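Local coordinates for cellulosomal scaffoldin adaptor protein B (Acetivibrio cellulolyticus, PDB 3BWZ) that links components of the cellulosome as an adaptor scaffoldin, its type II cohesin module, the part described here, probably binding the dockerin of a partner protein, at residues C37-K42 and L89-A94; I128-T133 and V159-V164; V56-S61 and A80-E85. All coordinates share one frame; numbering follows the deposited sequence.

Interaction 1: residues C37-K42 and L89-A94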
ATOM      1  N   CYS A  37      -1.925  -2.020  -9.575  1.00  7.09           N
ATOM      2  CA  CYS A  37      -2.845  -1.256  -8.757  1.00  7.21           C
ATOM      3  C   CYS A  37      -2.480   0.214  -8.713  1.00  7.09           C
ATOM      4  O   CYS A  37      -1.336   0.581  -8.974  1.00 11.28           O
ATOM      5  CB  CYS A  37      -2.925  -1.813  -7.336  1.00  7.83           C
ATOM      6  SG  CYS A  37      -1.363  -1.832  -6.430  1.00 11.19           S
ATOM      7  N   GLN A  38      -3.450   1.037  -8.370  1.00  6.47           N
ATOM      8  CA  GLN A  38      -3.237   2.391  -7.916  1.00  6.54           C
ATOM      9  C   GLN A  38      -3.884   2.494  -6.537  1.00  6.55           C
ATOM     10  O   GLN A  38      -5.039   2.079  -6.363  1.00  7.88           O
ATOM     11  CB  GLN A  38      -3.838   3.444  -8.853  1.00  7.47           C
ATOM     12  CG  GLN A  38      -3.625   4.835  -8.321  1.00  8.16           C
ATOM     13  CD  GLN A  38      -4.172   5.961  -9.174  1.00  8.63           C
ATOM     14  OE1 GLN A  38      -4.942   5.743 -10.129  1.00 10.21           O
ATOM     15  NE2 GLN A  38      -3.832   7.176  -8.797  1.00  9.19           N
ATOM     16  N   LEU A  39      -3.140   3.038  -5.571  1.00  6.35           N
ATOM     17  CA  LEU A  39      -3.573   3.123  -4.186  1.00  6.38           C
ATOM     18  C   LEU A  39      -3.392   4.526  -3.661  1.00  6.61           C
ATOM     19  O   LEU A  39      -2.450   5.219  -4.023  1.00  7.27           O
ATOM     20  CB  LEU A  39      -2.794   2.130  -3.317  1.00  7.15           C
ATOM     21  CG  LEU A  39      -2.852   0.673  -3.791  1.00  7.15           C
ATOM     22  CD1 LEU A  39      -1.930  -0.176  -2.944  1.00  9.44           C
ATOM     23  CD2 LEU A  39      -4.263   0.088  -3.757  1.00  8.87           C
ATOM     24  N   ASN A  40      -4.280   4.911  -2.755  1.00  6.47           N
ATOM     25  CA  ASN A  40      -4.239   6.208  -2.100  1.00  7.22           C
ATOM     26  C   ASN A  40      -4.288   5.981  -0.605  1.00  7.19           C
ATOM     27  O   ASN A  40      -5.341   5.635  -0.063  1.00  8.68           O
ATOM     28  CB  ASN A  40      -5.425   7.054  -2.581  1.00  7.69           C
ATOM     29  CG  ASN A  40      -5.352   8.477  -2.128  1.00  9.04           C
ATOM     30  OD1 ASN A  40      -6.157   8.928  -1.258  1.00 11.82           O
ATOM     31  ND2 ASN A  40      -4.406   9.208  -2.663  1.00  7.91           N
ATOM     32  N   MET A  41      -3.150   6.197   0.041  1.00  7.56           N
ATOM     33  CA  MET A  41      -2.981   5.957   1.472  1.00  7.93           C
ATOM     34  C   MET A  41      -2.985   7.276   2.222  1.00  7.92           C
ATOM     35  O   MET A  41      -2.484   8.294   1.744  1.00  9.63           O
ATOM     36  CB  MET A  41      -1.694   5.253   1.777  0.67  8.26           C
ATOM     37  CG  MET A  41      -1.681   3.853   1.287  0.67  9.03           C
ATOM     38  SD  MET A  41      -0.110   3.052   1.547  0.67  9.80           S
ATOM     39  CE  MET A  41      -0.020   2.916   3.328  0.67 10.55           C
ATOM     40  N   LYS A  42      -3.527   7.249   3.435  1.00  8.16           N
ATOM     41  CA  LYS A  42      -3.583   8.399   4.328  1.00  8.52           C
ATOM     42  C   LYS A  42      -3.017   8.029   5.691  1.00  7.97           C
ATOM     43  O   LYS A  42      -3.293   6.970   6.234  1.00  9.83           O
ATOM     44  CB  LYS A  42      -5.035   8.866   4.471  1.00 10.35           C
ATOM     45  CG  LYS A  42      -5.269  10.066   5.368  1.00 12.39           C
ATOM     46  CD  LYS A  42      -4.836  11.361   4.723  1.00 14.88           C
ATOM     47  CE  LYS A  42      -5.027  12.542   5.647  1.00 15.27           C
ATOM     48  NZ  LYS A  42      -4.098  12.504   6.809  1.00 17.32           N
ATOM     49  N   LEU A  89      -0.234   9.430   0.343  1.00  7.90           N
ATOM     50  CA  LEU A  89       0.655   8.740  -0.579  1.00  7.48           C
ATOM     51  C   LEU A  89      -0.239   8.180  -1.690  1.00  7.92           C
ATOM     52  O   LEU A  89      -1.084   7.324  -1.437  1.00  9.62           O
ATOM     53  CB  LEU A  89       1.389   7.572   0.104  1.00  7.29           C
ATOM     54  CG  LEU A  89       2.098   7.890   1.424  1.00  7.97           C
ATOM     55  CD1 LEU A  89       2.737   6.611   1.993  1.00 10.15           C
ATOM     56  CD2 LEU A  89       3.142   8.984   1.246  1.00  9.59           C
ATOM     57  N   ASN A  90      -0.035   8.644  -2.914  1.00  7.96           N
ATOM     58  CA  ASN A  90      -0.811   8.179  -4.075  1.00  8.15           C
ATOM     59  C   ASN A  90       0.198   7.557  -5.028  1.00  7.67           C
ATOM     60  O   ASN A  90       1.108   8.233  -5.468  1.00  9.11           O
ATOM     61  CB  ASN A  90      -1.558   9.383  -4.691  1.00  8.69           C
ATOM     62  CG  ASN A  90      -2.471   9.067  -5.899  1.00 10.23           C
ATOM     63  OD1 ASN A  90      -3.483   9.828  -6.154  1.00 16.90           O
ATOM     64  ND2 ASN A  90      -2.070   8.201  -6.739  1.00  8.70           N
ATOM     65  N   PHE A  91       0.064   6.271  -5.317  1.00  7.61           N
ATOM     66  CA  PHE A  91       1.036   5.611  -6.152  1.00  7.25           C
ATOM     67  C   PHE A  91       0.398   4.540  -6.997  1.00  7.29           C
ATOM     68  O   PHE A  91      -0.662   4.013  -6.678  1.00  7.54           O
ATOM     69  CB  PHE A  91       2.195   5.033  -5.316  1.00  8.43           C
ATOM     70  CG  PHE A  91       1.757   4.059  -4.252  1.00  8.89           C
ATOM     71  CD1 PHE A  91       1.700   2.698  -4.494  1.00  9.19           C
ATOM     72  CD2 PHE A  91       1.396   4.521  -2.978  1.00 10.50           C
ATOM     73  CE1 PHE A  91       1.272   1.826  -3.499  1.00 11.19           C
ATOM     74  CE2 PHE A  91       0.996   3.649  -1.985  1.00 11.89           C
ATOM     75  CZ  PHE A  91       0.954   2.303  -2.264  1.00 11.22           C
ATOM     76  N   SER A  92       1.089   4.233  -8.097  1.00  7.88           N
ATOM     77  CA  SER A  92       0.658   3.221  -9.039  0.50  7.58           C
ATOM     78  C   SER A  92       1.822   2.298  -9.325  1.00  7.28           C
ATOM     79  O   SER A  92       2.951   2.767  -9.492  1.00  8.86           O
ATOM     80  CB  SER A  92       0.171   3.857 -10.346  0.50  9.48           C
ATOM     81  OG  SER A  92      -0.387   2.866 -11.209  0.50  9.65           O
ATOM     82  N   LYS A  93       1.536   1.000  -9.414  1.00  8.13           N
ATOM     83  CA  LYS A  93       2.531  -0.017  -9.672  1.00  8.17           C
ATOM     84  C   LYS A  93       1.854  -1.086 -10.487  1.00  7.74           C
ATOM     85  O   LYS A  93       0.921  -1.722 -10.000  1.00  8.25           O
ATOM     86  CB  LYS A  93       2.992  -0.570  -8.300  1.00 12.08           C
ATOM     87  CG  LYS A  93       4.134  -1.495  -8.283  1.00 11.98           C
ATOM     88  CD  LYS A  93       4.561  -1.797  -6.846  1.00 12.66           C
ATOM     89  CE  LYS A  93       5.741  -2.675  -6.848  1.00 13.16           C
ATOM     90  NZ  LYS A  93       6.193  -2.882  -5.473  1.00 11.51           N
ATOM     91  N   ALA A  94       2.306  -1.294 -11.718  1.00  8.01           N
ATOM     92  CA  ALA A  94       1.591  -2.179 -12.621  1.00  8.12           C
ATOM     93  C   ALA A  94       2.481  -2.707 -13.722  1.00  8.11           C
ATOM     94  O   ALA A  94       3.322  -1.999 -14.264  1.00  9.29           O
ATOM     95  CB  ALA A  94       0.361  -1.472 -13.209  1.00 10.35           C
TER

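Interaction 2: residues I128-T133 and V159-V164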
ATOM      1  N   ILE A 128      -3.496   4.135   9.680  1.00  7.39           N
ATOM      2  CA  ILE A 128      -2.983   4.151   8.326  1.00  7.20           C
ATOM      3  C   ILE A 128      -4.129   3.596   7.482  1.00  7.19           C
ATOM      4  O   ILE A 128      -4.549   2.454   7.665  1.00  7.91           O
ATOM      5  CB  ILE A 128      -1.692   3.291   8.194  1.00  7.74           C
ATOM      6  CG1 ILE A 128      -0.581   3.841   9.116  1.00  8.17           C
ATOM      7  CG2 ILE A 128      -1.208   3.273   6.747  1.00  9.87           C
ATOM      8  CD1 ILE A 128       0.476   2.788   9.428  1.00  9.99           C
ATOM      9  N   SER A 129      -4.637   4.403   6.564  1.00  8.28           N
ATOM     10  CA  SER A 129      -5.846   4.072   5.842  1.00  8.25           C
ATOM     11  C   SER A 129      -5.638   4.119   4.338  1.00  7.58           C
ATOM     12  O   SER A 129      -4.637   4.651   3.847  1.00  8.36           O
ATOM     13  CB  SER A 129      -6.965   5.041   6.150  1.00 10.84           C
ATOM     14  OG  SER A 129      -6.578   6.356   6.024  0.50 10.72           O
ATOM     15  N   PHE A 130      -6.607   3.560   3.612  1.00  8.56           N
ATOM     16  CA  PHE A 130      -6.801   3.910   2.207  1.00  8.17           C
ATOM     17  C   PHE A 130      -7.997   4.828   2.178  1.00  9.06           C
ATOM     18  O   PHE A 130      -8.946   4.630   2.931  1.00 11.97           O
ATOM     19  CB  PHE A 130      -7.155   2.707   1.361  1.00  9.86           C
ATOM     20  CG  PHE A 130      -6.058   1.709   1.183  1.00  9.51           C
ATOM     21  CD1 PHE A 130      -6.301   0.360   1.365  1.00 11.47           C
ATOM     22  CD2 PHE A 130      -4.831   2.099   0.687  1.00  9.82           C
ATOM     23  CE1 PHE A 130      -5.340  -0.580   1.129  1.00 13.30           C
ATOM     24  CE2 PHE A 130      -3.837   1.157   0.460  1.00 12.30           C
ATOM     25  CZ  PHE A 130      -4.109  -0.199   0.679  1.00 12.36           C
ATOM     26  N   GLU A 131      -7.990   5.831   1.304  1.00  8.97           N
ATOM     27  CA  GLU A 131      -9.061   6.848   1.255  0.50  9.99           C
ATOM     28  C   GLU A 131      -9.422   7.178  -0.187  1.00  9.64           C
ATOM     29  O   GLU A 131      -8.531   7.316  -1.022  1.00  9.02           O
ATOM     30  CB  GLU A 131      -8.610   8.124   1.975  0.50 11.02           C
ATOM     31  CG  GLU A 131      -8.553   7.972   3.506  0.50 14.79           C
ATOM     32  CD  GLU A 131      -8.690   9.304   4.249  0.50 16.63           C
ATOM     33  OE1 GLU A 131      -9.272   9.314   5.353  0.50 26.29           O
ATOM     34  OE2 GLU A 131      -8.229  10.346   3.731  0.50 21.82           O
ATOM     35  N   ASP A 132     -10.706   7.379  -0.449  1.00 10.78           N
ATOM     36  CA  ASP A 132     -11.135   7.940  -1.716  1.00 10.94           C
ATOM     37  C   ASP A 132     -10.554   9.369  -1.884  1.00 10.70           C
ATOM     38  O   ASP A 132     -10.124  10.024  -0.923  1.00 13.77           O
ATOM     39  CB  ASP A 132     -12.656   7.887  -1.844  1.00 11.38           C
ATOM     40  CG  ASP A 132     -13.201   6.502  -2.151  1.00 11.96           C
ATOM     41  OD1 ASP A 132     -12.463   5.561  -2.501  1.00 13.39           O
ATOM     42  OD2 ASP A 132     -14.448   6.402  -2.083  1.00 14.29           O
ATOM     43  N   THR A 133     -10.456   9.807  -3.135  1.00  9.93           N
ATOM     44  CA  THR A 133      -9.796  11.036  -3.491  1.00 10.44           C
ATOM     45  C   THR A 133     -10.310  11.510  -4.838  1.00  9.91           C
ATOM     46  O   THR A 133     -10.625  10.708  -5.728  1.00  9.82           O
ATOM     47  CB  THR A 133      -8.276  10.817  -3.588  1.00 10.48           C
ATOM     48  OG1 THR A 133      -7.681  11.904  -4.298  1.00 13.59           O
ATOM     49  CG2 THR A 133      -7.909   9.486  -4.284  1.00 11.76           C
ATOM     50  N   VAL A 159     -11.822  -4.371   1.265  1.00  8.72           N
ATOM     51  CA  VAL A 159     -10.731  -3.449   1.518  1.00  8.45           C
ATOM     52  C   VAL A 159     -10.610  -3.323   3.029  1.00  8.82           C
ATOM     53  O   VAL A 159     -11.462  -2.689   3.677  1.00 10.21           O
ATOM     54  CB  VAL A 159     -10.957  -2.089   0.824  1.00  8.67           C
ATOM     55  CG1 VAL A 159      -9.779  -1.180   1.103  1.00  9.61           C
ATOM     56  CG2 VAL A 159     -11.164  -2.274  -0.670  1.00  9.57           C
ATOM     57  N   ILE A 160      -9.605  -4.004   3.588  1.00  8.08           N
ATOM     58  CA  ILE A 160      -9.477  -4.166   5.027  1.00  7.96           C
ATOM     59  C   ILE A 160      -8.478  -3.108   5.535  1.00  7.97           C
ATOM     60  O   ILE A 160      -7.269  -3.205   5.338  1.00  8.69           O
ATOM     61  CB  ILE A 160      -9.031  -5.618   5.397  1.00  8.90           C
ATOM     62  CG1 ILE A 160      -9.947  -6.675   4.768  1.00  9.61           C
ATOM     63  CG2 ILE A 160      -8.913  -5.796   6.903  1.00 10.42           C
ATOM     64  CD1 ILE A 160      -9.365  -8.070   4.797  1.00 11.89           C
ATOM     65  N   GLN A 161      -9.037  -2.093   6.170  1.00  9.05           N
ATOM     66  CA  GLN A 161      -8.331  -0.895   6.576  1.00  9.07           C
ATOM     67  C   GLN A 161      -9.325  -0.079   7.407  1.00  9.24           C
ATOM     68  O   GLN A 161     -10.521  -0.183   7.184  1.00 10.50           O
ATOM     69  CB  GLN A 161      -7.838  -0.098   5.347  1.00  9.16           C
ATOM     70  CG  GLN A 161      -8.951   0.439   4.436  1.00 10.18           C
ATOM     71  CD  GLN A 161      -9.490   1.768   4.840  1.00 10.30           C
ATOM     72  OE1 GLN A 161      -8.811   2.562   5.475  1.00  9.75           O
ATOM     73  NE2 GLN A 161     -10.724   2.051   4.417  1.00 14.54           N
ATOM     74  N   PRO A 162      -8.859   0.761   8.338  1.00  9.37           N
ATOM     75  CA  PRO A 162      -7.485   1.135   8.578  1.00  9.08           C
ATOM     76  C   PRO A 162      -6.678   0.136   9.389  1.00  9.03           C
ATOM     77  O   PRO A 162      -7.233  -0.690  10.117  1.00 11.32           O
ATOM     78  CB  PRO A 162      -7.630   2.439   9.372  1.00 10.38           C
ATOM     79  CG  PRO A 162      -8.863   2.248  10.146  1.00 11.47           C
ATOM     80  CD  PRO A 162      -9.785   1.497   9.220  1.00 11.70           C
ATOM     81  N   ALA A 163      -5.362   0.235   9.266  1.00  9.06           N
ATOM     82  CA  ALA A 163      -4.437  -0.412  10.195  1.00  9.20           C
ATOM     83  C   ALA A 163      -4.185   0.597  11.304  1.00  8.45           C
ATOM     84  O   ALA A 163      -3.955   1.758  11.042  1.00 12.23           O
ATOM     85  CB  ALA A 163      -3.134  -0.766   9.492  1.00 11.18           C
ATOM     86  N   VAL A 164      -4.228   0.161  12.546  1.00  8.49           N
ATOM     87  CA  VAL A 164      -4.108   1.066  13.699  1.00  8.69           C
ATOM     88  C   VAL A 164      -2.870   0.710  14.490  1.00  8.07           C
ATOM     89  O   VAL A 164      -2.654  -0.458  14.846  1.00  9.25           O
ATOM     90  CB  VAL A 164      -5.357   1.043  14.579  1.00  9.76           C
ATOM     91  CG1 VAL A 164      -5.175   1.961  15.792  1.00 11.38           C
ATOM     92  CG2 VAL A 164      -6.561   1.463  13.749  1.00 12.30           C
TER
HETATM   93  O   HOH W   1     -11.477   5.049   3.615  1.00 18.19           O

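Interaction 3: residues V56-S61 and A80-E85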
ATOM      1  N   VAL A  56      15.636   6.618   4.864  1.00 10.51           N
ATOM      2  CA  VAL A  56      15.566   7.986   4.383  1.00  9.71           C
ATOM      3  C   VAL A  56      14.108   8.402   4.206  1.00  8.68           C
ATOM      4  O   VAL A  56      13.283   7.662   3.666  1.00  9.64           O
ATOM      5  CB  VAL A  56      16.375   8.136   3.083  1.00 11.80           C
ATOM      6  CG1 VAL A  56      16.302   9.549   2.559  1.00 14.37           C
ATOM      7  CG2 VAL A  56      17.816   7.687   3.293  1.00 13.93           C
ATOM      8  N   ALA A  57      13.773   9.620   4.616  1.00  8.66           N
ATOM      9  CA  ALA A  57      12.423  10.132   4.472  1.00  8.64           C
ATOM     10  C   ALA A  57      11.969  10.111   3.024  1.00  8.66           C
ATOM     11  O   ALA A  57      12.698  10.508   2.123  1.00  9.47           O
ATOM     12  CB  ALA A  57      12.330  11.541   4.998  1.00 11.31           C
ATOM     13  N   TYR A  58      10.734   9.696   2.793  1.00  8.23           N
ATOM     14  CA  TYR A  58      10.131   9.872   1.469  1.00  8.47           C
ATOM     15  C   TYR A  58      10.120  11.338   1.123  1.00  8.52           C
ATOM     16  O   TYR A  58       9.846  12.172   1.985  1.00  9.90           O
ATOM     17  CB  TYR A  58       8.669   9.429   1.447  1.00  8.63           C
ATOM     18  CG  TYR A  58       8.390   7.945   1.351  1.00  7.98           C
ATOM     19  CD1 TYR A  58       9.281   6.981   1.818  1.00  7.72           C
ATOM     20  CD2 TYR A  58       7.185   7.499   0.815  1.00  8.77           C
ATOM     21  CE1 TYR A  58       8.984   5.634   1.749  1.00  8.52           C
ATOM     22  CE2 TYR A  58       6.887   6.158   0.744  1.00  8.68           C
ATOM     23  CZ  TYR A  58       7.771   5.227   1.229  1.00  8.08           C
ATOM     24  OH  TYR A  58       7.429   3.881   1.179  1.00 10.32           O
ATOM     25  N   THR A  59      10.344  11.621  -0.165  1.00  8.45           N
ATOM     26  CA  THR A  59      10.058  12.922  -0.756  1.00  8.76           C
ATOM     27  C   THR A  59       8.652  12.872  -1.372  1.00  9.09           C
ATOM     28  O   THR A  59       7.945  11.879  -1.274  1.00  9.93           O
ATOM     29  CB  THR A  59      11.051  13.247  -1.870  1.00 10.18           C
ATOM     30  OG1 THR A  59      10.743  12.393  -2.976  1.00 11.58           O
ATOM     31  CG2 THR A  59      12.488  13.066  -1.400  1.00 13.59           C
ATOM     32  N   LYS A  60       8.275  13.945  -2.054  1.00  9.89           N
ATOM     33  CA  LYS A  60       7.018  14.009  -2.775  1.00 10.65           C
ATOM     34  C   LYS A  60       6.915  13.012  -3.920  1.00  9.60           C
ATOM     35  O   LYS A  60       5.844  12.867  -4.471  1.00 10.99           O
ATOM     36  CB  LYS A  60       6.776  15.435  -3.280  1.00 13.04           C
ATOM     37  CG  LYS A  60       6.552  16.490  -2.213  1.00 19.25           C
ATOM     38  CD  LYS A  60       6.501  17.875  -2.863  1.00 21.87           C
ATOM     39  CE  LYS A  60       6.833  18.981  -1.906  1.00 25.34           C
ATOM     40  NZ  LYS A  60       7.144  20.230  -2.647  1.00 28.51           N
ATOM     41  N   SER A  61       8.005  12.359  -4.298  1.00  9.37           N
ATOM     42  CA  SER A  61       8.004  11.410  -5.418  0.50  9.95           C
ATOM     43  C   SER A  61       8.412   9.983  -5.066  1.00  8.80           C
ATOM     44  O   SER A  61       8.411   9.134  -5.934  1.00 10.04           O
ATOM     45  CB  SER A  61       8.902  11.923  -6.554  0.50 12.85           C
ATOM     46  OG  SER A  61      10.251  12.075  -6.158  0.50 17.46           O
ATOM     47  N   ALA A  80       4.752   7.712  -8.084  1.00  7.87           N
ATOM     48  CA  ALA A  80       4.159   8.169  -6.843  1.00  7.09           C
ATOM     49  C   ALA A  80       4.086   9.670  -6.798  1.00  7.34           C
ATOM     50  O   ALA A  80       4.970  10.362  -7.300  1.00  9.29           O
ATOM     51  CB  ALA A  80       4.945   7.652  -5.618  1.00  8.53           C
ATOM     52  N   ASP A  81       3.056  10.164  -6.127  1.00  7.32           N
ATOM     53  CA  ASP A  81       2.947  11.575  -5.771  1.00  7.90           C
ATOM     54  C   ASP A  81       2.429  11.637  -4.340  1.00  7.70           C
ATOM     55  O   ASP A  81       1.349  11.130  -4.037  1.00  8.69           O
ATOM     56  CB  ASP A  81       2.034  12.348  -6.715  1.00  8.49           C
ATOM     57  CG  ASP A  81       2.037  13.825  -6.414  1.00 10.60           C
ATOM     58  OD1 ASP A  81       3.123  14.431  -6.442  1.00 14.48           O
ATOM     59  OD2 ASP A  81       0.989  14.387  -6.102  1.00 12.50           O
ATOM     60  N   ASN A  82       3.242  12.223  -3.462  1.00  7.67           N
ATOM     61  CA  ASN A  82       2.961  12.237  -2.053  1.00  7.89           C
ATOM     62  C   ASN A  82       2.819  13.666  -1.559  1.00  8.50           C
ATOM     63  O   ASN A  82       3.607  14.529  -1.924  1.00 10.98           O
ATOM     64  CB  ASN A  82       4.111  11.576  -1.300  1.00  7.92           C
ATOM     65  CG  ASN A  82       4.474  10.220  -1.862  1.00  7.21           C
ATOM     66  OD1 ASN A  82       3.586   9.415  -2.154  1.00  7.92           O
ATOM     67  ND2 ASN A  82       5.790   9.945  -1.997  1.00  8.07           N
ATOM     68  N   ASP A  83       1.830  13.898  -0.715  1.00  9.19           N
ATOM     69  CA  ASP A  83       1.674  15.169  -0.011  1.00  9.26           C
ATOM     70  C   ASP A  83       2.062  14.906   1.433  1.00  9.15           C
ATOM     71  O   ASP A  83       1.286  14.341   2.206  1.00  9.87           O
ATOM     72  CB  ASP A  83       0.253  15.689  -0.132  1.00 10.72           C
ATOM     73  CG  ASP A  83       0.079  17.051   0.489  1.00 12.74           C
ATOM     74  OD1 ASP A  83       0.818  17.397   1.434  1.00 13.18           O
ATOM     75  OD2 ASP A  83      -0.829  17.779   0.058  1.00 17.23           O
ATOM     76  N   LEU A  84       3.292  15.250   1.760  1.00  9.26           N
ATOM     77  CA  LEU A  84       3.856  14.954   3.066  1.00  9.98           C
ATOM     78  C   LEU A  84       3.311  15.858   4.166  1.00 10.78           C
ATOM     79  O   LEU A  84       3.382  15.508   5.324  1.00 11.98           O
ATOM     80  CB  LEU A  84       5.370  15.040   3.010  1.00 11.34           C
ATOM     81  CG  LEU A  84       6.026  14.146   1.974  1.00 12.33           C
ATOM     82  CD1 LEU A  84       7.502  14.481   1.907  1.00 15.51           C
ATOM     83  CD2 LEU A  84       5.806  12.648   2.261  1.00 13.35           C
ATOM     84  N   GLU A  85       2.741  17.001   3.795  1.00 11.69           N
ATOM     85  CA  GLU A  85       2.118  17.893   4.777  1.00 11.99           C
ATOM     86  C   GLU A  85       0.749  17.400   5.182  1.00 12.28           C
ATOM     87  O   GLU A  85       0.360  17.558   6.333  1.00 13.85           O
ATOM     88  CB  GLU A  85       2.026  19.299   4.212  1.00 14.81           C
ATOM     89  CG  GLU A  85       3.391  19.964   4.109  1.00 21.47           C
ATOM     90  CD  GLU A  85       4.041  20.229   5.455  1.00 32.90           C
ATOM     91  OE1 GLU A  85       3.312  20.510   6.428  1.00 40.99           O
ATOM     92  OE2 GLU A  85       5.286  20.161   5.543  1.00 40.40           O
TER
HETATM   93  O   HOH W   2       5.758  14.981  -6.855  1.00 33.10           O
HETATM   94  O   HOH W   3       7.539   8.736  -8.573  1.00 10.87           O

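Interaction 1: residues C37-K42 and L89-A94
Cys37 and Lys93 form a hydrogen-bonded antiparallel pair, Cys37 N giving to Lys93 O at 2.9 Å and Lys93 N returning to Cys37 O at 2.9 Å. Gln38 then sits opposite Ser92 in a non-hydrogen-bonded pair, both side chains on the same face as Asn40 and Asn90. Leu39 pairs with Phe91 through Leu39 N to Phe91 O at 2.9 Å, and its side chain carries the main apolar contact. Leu39 CB lies over one face of the Phe91 ring, 4.3 Å from the centroid in a CH-pi contact, while Leu39 CD1 packs on Phe91 CE1 at 3.8 Å. The side chains of Asn40 and Asn90 meet with their amide planes steeply inclined (78°). Met41 pairs with Leu89, Met41 N to Leu89 O being 2.8 Å and nearly straight (173° at the hydrogen). In the conformer described, one of two, Met41 SD meets the Phe91 ring at its edge, 3.7 Å from CE2, a Met-aromatic contact. Ile26 of strand 21-29 packs on Leu39, Met41 and Phe91 from across the core. The result is a regular antiparallel ladder with a mainly apolar face, on which Lys93 NZ is hydrogen-bonded to Val113 O, and a polar face of Gln38, Asn40, Asn90 and Ser92, as expected for neighbouring strands in the jelly-roll beta-sandwich of a cohesin.

Interaction 2: residues I128-T133 and V159-V164
The Phe130 ring meets Val159 and Gln161 obliquely, at one ring atom: Phe130 CD1 lies 3.8 Å from Val159 CG1 and 4.1 Å from Gln161 CG. The flat amide of Gln161 is turned 50° from the plane of that ring. Phe130 N approaches this amide from above, about 63° out of its carbonyl plane, and gives a hydrogen bond to Gln161 OE1 at 3.1 Å. Gln161 CG stands between the backbone N and carbonyl carbon (chi1 63°), and a further bend at chi2 folds the chain back, leaving the amide against the backbone of Phe130. Ser129 CB also touches Gln161 OE1. A water completes the link at the other end of the amide: it donates to Phe130 O at 2.7 Å and accepts from Gln161 NE2 at 3.2 Å. The amide thus takes up Phe130 N directly and Phe130 O through the water, where a regular ladder would use the backbone of the opposite strand. The contact joins strands 126-130 and 158-165 of the cohesin beta-sandwich, the latter broken at Gln161 and Pro162, between which the peptide bond is cis; the Pro162 ring borders the carbonyl of Ile128 through its CB. Beyond the break one hydrogen-bonded antiparallel pair forms, with Ile128 N to Ala163 O at 2.8 Å and Ala163 N to Ile128 O at 2.9 Å. Strand 126-130 pairs along its other edge with strand 34-42, and Met41 packs on both Ile128 and Phe130. Strand 6-11, parallel to strand 158-165, places Ile9 against Phe130 and Ala163, and Thr143 of strand 143-147 touches Phe130 and Val159.

Interaction 3: residues V56-S61 and A80-E85
Ala80 and Ser61 are joined by a water that donates to Ser61 O at 2.8 Å and accepts from Ala80 N; an ST turn, Ser61 N giving to Thr59 OG1, shapes the 56-61 loop where it lies against strand 77-83 of the cohesin domain. A second water, donating to Asp81 OD1 at 2.7 Å and to Lys60 O, spans the next step. Asn82 carries the contact with two bonds. Its backbone N gives to Lys60 O at 2.9 Å, coming from above that carbonyl plane. Its side-chain ND2 gives to Thr59 O at 3.0 Å, almost straight (175° at the hydrogen); ND2 lies in the carbonyl plane of Thr59, and Thr59 O lies in the amide plane of Asn82. A chi1 of -51° sets Asn82 CG beside the backbone N, on the side of the loop carbonyls. ND2 also bonds Thr62 O, so the amide grips two loop carbonyls, and Asn82 ND2 lies 4.0 Å from Tyr58 CD2, oblique to the ring. The aliphatic CB and CG of Lys60 lie against Asn82 O. Leu84 closes the contact: its CD2 reaches Tyr58 CB at 4.4 Å, and its CD1 rests 3.3 Å from Tyr58 O.

All three contacts reach the same sheet of the cohesin sandwich, interaction 3 adding a loop to it. Interaction 1 is its buried middle, a full backbone ladder with a cluster of Leu39, Met41 and Phe91 on the core side. Interaction 2 adjoins it along strand 34-42, since Lys42 N and Asn40 O hydrogen-bond to Ser129 O and Glu131 N; it is partly buried, and its ladder gives way to a glutamine amide and a water. Interaction 3 flanks the other strand of interaction 1, with Asp81 N bonded to Asn90 O and Ala80 packed on Phe91; it lies nearer the surface, where an asparagine and waters join loop to strand. Interactions 2 and 3 stay about 9 Å apart at their nearest atoms.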